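Local coordinates for probable n-acetylneuraminic acid outer membrane channel protein NANC (Escherichia coli, PDB 2WJR) that forms a monomeric, weakly anion-selective outer membrane channel that lets the sialic acid N-acetylneuraminic acid enter the bacterium, at residues D65-H77 with Y85-K97. The protein carries 1 engineered substitution. Sequence-based numbering, arbitrary orientation.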
loop_
_atom_site.group_PDB
_atom_site.type_symbol
_atom_site.label_atom_id
_atom_site.label_comp_id
_atom_site.label_asym_id
_atom_site.label_seq_id
_atom_site.Cartn_x
_atom_site.Cartn_y
_atom_site.Cartn_z
ATOM N N ASP A 65 -15.037 -4.957 19.909
ATOM C CA ASP A 65 -15.350 -6.231 20.559
ATOM C C ASP A 65 -14.299 -7.235 20.097
ATOM O O ASP A 65 -13.242 -6.817 19.617
ATOM C CB ASP A 65 -16.801 -6.680 20.289
ATOM C CG ASP A 65 -17.062 -7.070 18.848
ATOM O OD1 ASP A 65 -18.223 -7.404 18.560
ATOM O OD2 ASP A 65 -16.129 -7.082 18.019
ATOM N N ASP A 66 -14.576 -8.539 20.197
ATOM C CA ASP A 66 -13.576 -9.547 19.824
ATOM C C ASP A 66 -13.339 -9.657 18.314
ATOM O O ASP A 66 -12.335 -10.234 17.895
ATOM C CB ASP A 66 -13.962 -10.931 20.364
ATOM C CG ASP A 66 -13.867 -11.011 21.872
ATOM O OD1 ASP A 66 -12.772 -10.731 22.424
ATOM O OD2 ASP A 66 -14.896 -11.373 22.492
ATOM N N GLN A 67 -14.250 -9.089 17.524
ATOM C CA GLN A 67 -14.205 -9.171 16.065
ATOM C C GLN A 67 -13.897 -7.831 15.369
ATOM O O GLN A 67 -13.342 -7.836 14.274
ATOM C CB GLN A 67 -15.547 -9.679 15.537
ATOM C CG GLN A 67 -15.789 -11.178 15.715
ATOM C CD GLN A 67 -17.198 -11.571 15.306
ATOM O OE1 GLN A 67 -18.132 -11.406 16.086
ATOM N NE2 GLN A 67 -17.356 -12.118 14.106
ATOM N N TRP A 68 -14.282 -6.717 15.985
ATOM C CA TRP A 68 -14.209 -5.371 15.373
ATOM C C TRP A 68 -13.116 -4.502 15.976
ATOM O O TRP A 68 -13.025 -4.367 17.208
ATOM C CB TRP A 68 -15.553 -4.647 15.516
ATOM C CG TRP A 68 -16.597 -5.214 14.647
ATOM C CD1 TRP A 68 -17.489 -6.219 14.960
ATOM C CD2 TRP A 68 -16.884 -4.828 13.302
ATOM N NE1 TRP A 68 -18.306 -6.474 13.881
ATOM C CE2 TRP A 68 -17.961 -5.632 12.854
ATOM C CE3 TRP A 68 -16.332 -3.881 12.429
ATOM C CZ2 TRP A 68 -18.478 -5.531 11.567
ATOM C CZ3 TRP A 68 -16.865 -3.761 11.172
ATOM C CH2 TRP A 68 -17.924 -4.588 10.743
ATOM N N THR A 69 -12.299 -3.890 15.106
ATOM C CA THR A 69 -11.237 -2.964 15.516
ATOM C C THR A 69 -11.276 -1.697 14.635
ATOM O O THR A 69 -11.468 -1.792 13.428
ATOM C CB THR A 69 -9.844 -3.621 15.365
ATOM O OG1 THR A 69 -9.795 -4.840 16.120
ATOM C CG2 THR A 69 -8.692 -2.692 15.895
ATOM N N VAL A 70 -11.104 -0.539 15.254
ATOM C CA VAL A 70 -10.973 0.737 14.544
ATOM C C VAL A 70 -9.548 1.207 14.796
ATOM O O VAL A 70 -9.102 1.275 15.973
ATOM C CB VAL A 70 -11.984 1.811 15.050
ATOM C CG1 VAL A 70 -11.790 3.182 14.331
ATOM C CG2 VAL A 70 -13.406 1.333 14.835
ATOM N N ARG A 71 -8.843 1.542 13.713
ATOM C CA ARG A 71 -7.457 2.012 13.782
ATOM C C ARG A 71 -7.276 3.419 13.190
ATOM O O ARG A 71 -7.064 3.563 11.972
ATOM C CB ARG A 71 -6.528 1.055 13.044
ATOM C CG ARG A 71 -6.331 -0.283 13.715
ATOM C CD ARG A 71 -5.567 -1.235 12.809
ATOM N NE ARG A 71 -5.453 -2.574 13.370
ATOM C CZ ARG A 71 -4.471 -3.009 14.161
ATOM N NH1 ARG A 71 -4.492 -4.274 14.570
ATOM N NH2 ARG A 71 -3.466 -2.212 14.539
ATOM N N PRO A 72 -7.317 4.450 14.045
ATOM C CA PRO A 72 -6.819 5.756 13.634
ATOM C C PRO A 72 -5.325 5.654 13.455
ATOM O O PRO A 72 -4.650 4.951 14.209
ATOM C CB PRO A 72 -7.194 6.662 14.804
ATOM C CG PRO A 72 -7.307 5.757 15.954
ATOM C CD PRO A 72 -7.847 4.488 15.416
ATOM N N GLY A 73 -4.813 6.284 12.406
ATOM C CA GLY A 73 -3.423 6.112 12.063
ATOM C C GLY A 73 -2.919 7.206 11.155
ATOM O O GLY A 73 -3.667 8.112 10.769
ATOM N N MET A 74 -1.633 7.131 10.865
ATOM C CA MET A 74 -1.034 7.965 9.842
ATOM C C MET A 74 0.105 7.269 9.140
ATOM O O MET A 74 0.926 6.586 9.765
ATOM C CB MET A 74 -0.526 9.277 10.423
ATOM C CG MET A 74 -0.038 10.227 9.299
ATOM S SD MET A 74 0.114 11.883 9.884
ATOM C CE MET A 74 1.490 11.694 11.015
ATOM N N LEU A 75 0.141 7.449 7.824
ATOM C CA LEU A 75 1.258 7.034 7.005
ATOM C C LEU A 75 2.013 8.285 6.603
ATOM O O LEU A 75 1.447 9.199 5.973
ATOM C CB LEU A 75 0.772 6.291 5.755
ATOM C CG LEU A 75 1.855 5.926 4.741
ATOM C CD1 LEU A 75 2.773 4.879 5.327
ATOM C CD2 LEU A 75 1.244 5.438 3.458
ATOM N N THR A 76 3.288 8.318 6.955
ATOM C CA THR A 76 4.148 9.431 6.572
ATOM C C THR A 76 5.106 8.920 5.522
ATOM O O THR A 76 5.770 7.908 5.712
ATOM C CB THR A 76 4.920 9.987 7.756
ATOM O OG1 THR A 76 4.011 10.373 8.797
ATOM C CG2 THR A 76 5.760 11.183 7.318
ATOM N N HIS A 77 5.192 9.641 4.409
ATOM C CA HIS A 77 5.923 9.192 3.242
ATOM C C HIS A 77 7.038 10.228 2.949
ATOM O O HIS A 77 6.757 11.412 2.814
ATOM C CB HIS A 77 4.928 9.047 2.080
ATOM C CG HIS A 77 5.537 8.710 0.757
ATOM N ND1 HIS A 77 6.242 9.625 0.006
ATOM C CD2 HIS A 77 5.473 7.582 0.006
ATOM C CE1 HIS A 77 6.646 9.051 -1.117
ATOM N NE2 HIS A 77 6.187 7.815 -1.145
ATOM N N TYR A 85 1.950 13.519 4.354
ATOM C CA TYR A 85 1.306 13.042 5.586
ATOM C C TYR A 85 -0.056 12.452 5.249
ATOM O O TYR A 85 -0.866 13.116 4.577
ATOM C CB TYR A 85 1.132 14.200 6.547
ATOM C CG TYR A 85 2.426 14.802 7.041
ATOM C CD1 TYR A 85 3.226 14.122 7.978
ATOM C CD2 TYR A 85 2.867 16.040 6.577
ATOM C CE1 TYR A 85 4.396 14.664 8.444
ATOM C CE2 TYR A 85 4.066 16.594 7.040
ATOM C CZ TYR A 85 4.814 15.898 7.978
ATOM O OH TYR A 85 5.998 16.430 8.439
ATOM N N GLY A 86 -0.306 11.224 5.723
ATOM C CA GLY A 86 -1.522 10.493 5.390
ATOM C C GLY A 86 -2.314 10.005 6.584
ATOM O O GLY A 86 -2.264 8.811 6.894
ATOM N N PRO A 87 -2.997 10.924 7.286
ATOM C CA PRO A 87 -3.847 10.501 8.380
ATOM C C PRO A 87 -4.959 9.612 7.829
ATOM O O PRO A 87 -5.404 9.796 6.679
ATOM C CB PRO A 87 -4.369 11.809 8.947
ATOM C CG PRO A 87 -4.272 12.792 7.816
ATOM C CD PRO A 87 -3.037 12.386 7.108
ATOM N N TYR A 88 -5.361 8.603 8.607
ATOM C CA TYR A 88 -6.367 7.675 8.151
ATOM C C TYR A 88 -7.193 7.064 9.271
ATOM O O TYR A 88 -6.836 7.186 10.456
ATOM C CB TYR A 88 -5.735 6.549 7.322
ATOM C CG TYR A 88 -4.770 5.582 8.012
ATOM C CD1 TYR A 88 -3.419 5.570 7.683
ATOM C CD2 TYR A 88 -5.224 4.635 8.938
ATOM C CE1 TYR A 88 -2.545 4.649 8.257
ATOM C CE2 TYR A 88 -4.376 3.710 9.475
ATOM C CZ TYR A 88 -3.043 3.732 9.162
ATOM O OH TYR A 88 -2.206 2.812 9.731
ATOM N N VAL A 89 -8.296 6.427 8.879
ATOM C CA VAL A 89 -8.998 5.514 9.776
ATOM C C VAL A 89 -9.257 4.212 9.060
ATOM O O VAL A 89 -9.802 4.196 7.940
ATOM C CB VAL A 89 -10.315 6.090 10.311
ATOM C CG1 VAL A 89 -11.004 5.051 11.266
ATOM C CG2 VAL A 89 -10.060 7.400 11.031
ATOM N N LYS A 90 -8.891 3.107 9.713
ATOM C CA LYS A 90 -9.124 1.781 9.185
ATOM C C LYS A 90 -10.130 1.057 10.080
ATOM O O LYS A 90 -9.994 1.069 11.302
ATOM C CB LYS A 90 -7.837 0.964 9.087
ATOM C CG LYS A 90 -8.038 -0.411 8.424
ATOM C CD LYS A 90 -6.740 -1.170 8.231
ATOM C CE LYS A 90 -7.010 -2.516 7.621
ATOM N NZ LYS A 90 -5.736 -3.211 7.269
ATOM N N LEU A 91 -11.122 0.438 9.465
ATOM C CA LEU A 91 -12.063 -0.423 10.176
ATOM C C LEU A 91 -11.808 -1.861 9.769
ATOM O O LEU A 91 -11.758 -2.163 8.590
ATOM C CB LEU A 91 -13.484 0.003 9.831
ATOM C CG LEU A 91 -14.631 -0.798 10.424
ATOM C CD1 LEU A 91 -14.696 -0.561 11.951
ATOM C CD2 LEU A 91 -15.904 -0.332 9.708
ATOM N N SER A 92 -11.698 -2.755 10.757
ATOM C CA SER A 92 -11.363 -4.131 10.540
ATOM C C SER A 92 -12.398 -5.049 11.204
ATOM O O SER A 92 -12.821 -4.796 12.327
ATOM C CB SER A 92 -9.994 -4.368 11.152
ATOM O OG SER A 92 -9.615 -5.701 11.034
ATOM N N TRP A 93 -12.826 -6.075 10.478
ATOM C CA TRP A 93 -13.770 -7.051 11.001
ATOM C C TRP A 93 -13.279 -8.481 10.776
ATOM O O TRP A 93 -13.174 -8.922 9.650
ATOM C CB TRP A 93 -15.117 -6.840 10.332
ATOM C CG TRP A 93 -16.173 -7.791 10.753
ATOM C CD1 TRP A 93 -16.379 -8.298 12.016
ATOM C CD2 TRP A 93 -17.220 -8.311 9.936
ATOM N NE1 TRP A 93 -17.486 -9.120 12.015
ATOM C CE2 TRP A 93 -18.013 -9.147 10.754
ATOM C CE3 TRP A 93 -17.560 -8.164 8.584
ATOM C CZ2 TRP A 93 -19.122 -9.832 10.263
ATOM C CZ3 TRP A 93 -18.663 -8.842 8.104
ATOM C CH2 TRP A 93 -19.434 -9.660 8.945
ATOM N N ASP A 94 -12.973 -9.204 11.855
ATOM C CA ASP A 94 -12.734 -10.643 11.748
ATOM C C ASP A 94 -14.065 -11.366 11.712
ATOM O O ASP A 94 -14.581 -11.781 12.755
ATOM C CB ASP A 94 -11.893 -11.168 12.924
ATOM C CG ASP A 94 -10.466 -10.653 12.899
ATOM O OD1 ASP A 94 -9.843 -10.597 11.816
ATOM O OD2 ASP A 94 -9.964 -10.304 13.974
ATOM N N ALA A 95 -14.619 -11.517 10.517
ATOM C CA ALA A 95 -15.908 -12.178 10.319
ATOM C C ALA A 95 -15.860 -13.605 10.897
ATOM O O ALA A 95 -16.793 -14.055 11.559
ATOM C CB ALA A 95 -16.272 -12.225 8.827
ATOM N N THR A 96 -14.773 -14.306 10.617
ATOM C CA THR A 96 -14.511 -15.615 11.224
ATOM C C THR A 96 -13.016 -15.680 11.480
ATOM O O THR A 96 -12.262 -14.784 11.062
ATOM C CB THR A 96 -14.953 -16.806 10.312
ATOM O OG1 THR A 96 -13.985 -17.038 9.285
ATOM C CG2 THR A 96 -16.304 -16.546 9.661
ATOM N N LYS A 97 -12.580 -16.714 12.196
ATOM C CA LYS A 97 -11.147 -16.884 12.449
ATOM C C LYS A 97 -10.316 -16.945 11.158
ATOM O O LYS A 97 -9.104 -16.697 11.186
ATOM C CB LYS A 97 -10.887 -18.132 13.311
ATOM C CG LYS A 97 -11.235 -19.437 12.627
ATOM C CD LYS A 97 -11.148 -20.621 13.612
ATOM C CE LYS A 97 -10.359 -21.776 13.024
ATOM N NZ LYS A 97 -10.880 -22.227 11.717
HETATM O O HOH W 1 -10.319 -8.778 16.009
HETATM O O HOH W 2 -10.783 -6.806 13.810
HETATM O O HOH W 3 -7.058 -4.939 12.855
#
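With CG of W68 turned beside its own backbone N (chi1 -72°) and CG of W93 extended anti to its N (chi1 179°), the two indoles of this non-hydrogen-bonded pair meet face to face in an offset stack. The six-membered ring of W68 lies over the five-membered ring of W93, centroids 4.0 Å apart. Their planes are 9° from parallel. W93 CB also sits over the six-membered ring of W68 as a CH-pi contact, while CD1 of L91 reaches the edge of that indole at CE3 (3.7 Å) and touches V70 CG2. Beside the stack, the Q67 amide lies alongside the W93 indole and donates from NE2 to D94 O (3.1 Å), the acceptor lying in the amide plane.

Strands 68-79 and 82-94 form an antiparallel hairpin of the KdgM-family porin barrel, and its two faces differ in character. W68, V70, P72, M74, V89, L91 and W93 lie on the lipid-facing side, where P87 also borders a bound n-octane; R71, Y88, K90 and S92 face the interior, and the positive charges of R71 and K90 are consistent with the weak anion selectivity. Paired backbone bonds join T69 to S92, R71 to K90 and G73 to Y88; the bond from R71 N to K90 O is nearly straight.

The Y88 ring lies over the bare G73, whose CA is 3.8 Å from the ring centroid. The hydroxyl bonds to N59 and the ring receives R104 in a cation-pi contact. R71, extended from CG to NE, gives NE to a water (water 3, 2.9 Å) and NH2 to N59, whereas K90 NZ forms a salt bridge with the sulfonate of a bound buffer molecule, probably from the crystallisation liquor.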